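Local coordinates for protein histidine acid phosphatase (Bifidobacterium longum subsp. infantis, PDB 6RXD) that probably hydrolyses phosphate esters of inositol polyphosphates such as phytate, and of 2,3-bisphosphoglycerate, as a histidine acid phosphatase, at residues 48-53 / 90-95. Sequence-based numbering, arbitrary orientation. Where two conformers were deposited one is given.
Sequences RGLSSY and AANVEN. With ZN (zinc ion), chain D.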
loop_
_atom_site.group_PDB
_atom_site.type_symbol
_atom_site.label_atom_id
_atom_site.label_comp_id
_atom_site.label_asym_id
_atom_site.label_seq_id
_atom_site.Cartn_x
_atom_site.Cartn_y
_atom_site.Cartn_z
ATOM N N ARG A 48 5.555 -7.592 -2.112
ATOM C CA ARG A 48 5.718 -8.270 -3.396
ATOM C C ARG A 48 7.170 -8.186 -3.814
ATOM O O ARG A 48 7.921 -7.372 -3.286
ATOM C CB ARG A 48 4.895 -7.563 -4.477
ATOM C CG ARG A 48 3.399 -7.556 -4.280
ATOM C CD ARG A 48 2.745 -6.674 -5.344
ATOM N NE ARG A 48 3.047 -7.120 -6.704
ATOM C CZ ARG A 48 2.194 -7.051 -7.724
ATOM N NH1 ARG A 48 2.555 -7.487 -8.929
ATOM N NH2 ARG A 48 0.975 -6.553 -7.542
ATOM N N GLY A 49 7.567 -9.009 -4.780
ATOM C CA GLY A 49 8.907 -8.895 -5.332
ATOM C C GLY A 49 8.994 -7.797 -6.373
ATOM O O GLY A 49 8.080 -6.979 -6.504
ATOM N N LEU A 50 10.102 -7.758 -7.112
ATOM C CA LEU A 50 10.231 -6.819 -8.222
ATOM C C LEU A 50 9.130 -7.095 -9.234
ATOM O O LEU A 50 8.742 -8.247 -9.436
ATOM C CB LEU A 50 11.598 -6.982 -8.885
ATOM C CG LEU A 50 12.779 -6.568 -8.011
ATOM C CD1 LEU A 50 14.109 -6.967 -8.673
ATOM C CD2 LEU A 50 12.741 -5.061 -7.721
ATOM N N SER A 51 8.615 -6.044 -9.873
ATOM C CA SER A 51 7.500 -6.200 -10.805
ATOM C C SER A 51 7.945 -6.887 -12.093
ATOM O O SER A 51 7.164 -7.594 -12.735
ATOM C CB SER A 51 6.874 -4.845 -11.129
ATOM O OG SER A 51 7.819 -3.986 -11.733
ATOM N N SER A 52 9.206 -6.683 -12.465
ATOM C CA SER A 52 9.768 -7.307 -13.656
ATOM C C SER A 52 11.288 -7.275 -13.609
ATOM O O SER A 52 11.876 -6.662 -12.714
ATOM C CB SER A 52 9.279 -6.589 -14.916
ATOM O OG SER A 52 9.765 -5.265 -14.950
ATOM N N TYR A 53 11.915 -7.967 -14.557
ATOM C CA TYR A 53 13.364 -7.968 -14.698
ATOM C C TYR A 53 13.752 -6.630 -15.311
ATOM O O TYR A 53 13.696 -6.445 -16.535
ATOM C CB TYR A 53 13.794 -9.156 -15.573
ATOM C CG TYR A 53 15.292 -9.352 -15.732
ATOM C CD1 TYR A 53 16.141 -9.399 -14.629
ATOM C CD2 TYR A 53 15.851 -9.514 -16.992
ATOM C CE1 TYR A 53 17.522 -9.578 -14.793
ATOM C CE2 TYR A 53 17.209 -9.699 -17.164
ATOM C CZ TYR A 53 18.043 -9.735 -16.064
ATOM O OH TYR A 53 19.401 -9.918 -16.257
ATOM N N ALA A 90 17.852 -13.959 -8.585
ATOM C CA ALA A 90 17.557 -15.365 -8.346
ATOM C C ALA A 90 16.359 -15.555 -7.424
ATOM O O ALA A 90 15.574 -16.477 -7.607
ATOM C CB ALA A 90 18.787 -16.084 -7.791
ATOM N N ALA A 91 16.219 -14.691 -6.428
ATOM C CA ALA A 91 15.083 -14.768 -5.518
ATOM C C ALA A 91 13.775 -14.511 -6.271
ATOM O O ALA A 91 12.757 -15.181 -6.043
ATOM C CB ALA A 91 15.252 -13.782 -4.383
ATOM N N ASN A 92 13.804 -13.534 -7.166
ATOM C CA ASN A 92 12.632 -13.224 -7.975
ATOM C C ASN A 92 12.298 -14.275 -9.023
ATOM O O ASN A 92 11.121 -14.546 -9.288
ATOM C CB ASN A 92 12.807 -11.856 -8.636
ATOM C CG ASN A 92 12.471 -10.733 -7.700
ATOM O OD1 ASN A 92 11.294 -10.449 -7.467
ATOM N ND2 ASN A 92 13.497 -10.093 -7.137
ATOM N N VAL A 93 13.323 -14.877 -9.609
ATOM C CA VAL A 93 13.097 -15.926 -10.593
ATOM C C VAL A 93 12.390 -17.102 -9.931
ATOM O O VAL A 93 11.425 -17.655 -10.465
ATOM C CB VAL A 93 14.416 -16.359 -11.256
ATOM C CG1 VAL A 93 14.256 -17.690 -11.974
ATOM C CG2 VAL A 93 14.879 -15.287 -12.230
ATOM N N GLU A 94 12.831 -17.442 -8.729
ATOM C CA GLU A 94 12.219 -18.549 -8.006
ATOM C C GLU A 94 10.786 -18.256 -7.573
ATOM O O GLU A 94 9.907 -19.113 -7.678
ATOM C CB GLU A 94 13.060 -18.901 -6.786
ATOM C CG GLU A 94 12.454 -19.998 -5.969
ATOM C CD GLU A 94 13.206 -20.221 -4.703
ATOM O OE1 GLU A 94 13.546 -21.387 -4.412
ATOM O OE2 GLU A 94 13.447 -19.223 -3.986
ATOM N N ASN A 95 10.548 -17.054 -7.072
ATOM C CA ASN A 95 9.220 -16.702 -6.592
ATOM C C ASN A 95 8.259 -16.379 -7.719
ATOM O O ASN A 95 7.052 -16.577 -7.592
ATOM C CB ASN A 95 9.293 -15.527 -5.624
ATOM C CG ASN A 95 9.533 -15.966 -4.207
ATOM O OD1 ASN A 95 10.023 -17.069 -3.961
ATOM N ND2 ASN A 95 9.184 -15.108 -3.258
HETATM ZN ZN ZN D . 15.457 -20.108 -3.398
HETATM O O HOH W 1 17.129 -21.283 -4.700
#
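Gly-49 and Asn-92 bring the backbones closest, their CA atoms 6.3 Å apart, where the irregular 48-53 segment, in the loop between strand 34-44 and helix 55-69, passes the C-terminal end of helix 75-95. The contact is a worked example of a helix asparagine holding a neighbouring loop through a backbone N-H. Asn-92 reaches over with CG beside its own backbone N (chi1 -81°), and its OD1 accepts a hydrogen bond from the backbone N-H of Leu-50, N to OD1 3.0 Å. The bond is bent, 133° at the hydrogen, and the donor sits 29° from the carbonyl plane. OD1 also lies 3.6 Å from Gly-49 CA; a CB there would collide with this oxygen, so the absent side chain permits the approach. The Leu-50 and Asn-92 side chains cross at about a right angle, with CD1 of Leu-50 3.5 Å from Asn-92 ND2, and Leu-50 also touches Leu-311 and Ile-314 of helix 301-317. ND2 meanwhile donates to Ile-88 O, one turn back, which helps fix the amide's rotation. On the same helix, Glu-94 turns elsewhere and chelates a zinc ion through OE1 and OE2, with His-326 as a further ligand. With an alanine here in place of Asn-92, the buried Leu-50 N would probably lose this acceptor and a gap open beside the leucine. One amide thus serves two backbone groups, tying loop to helix within the histidine phosphatase (branch 2) fold.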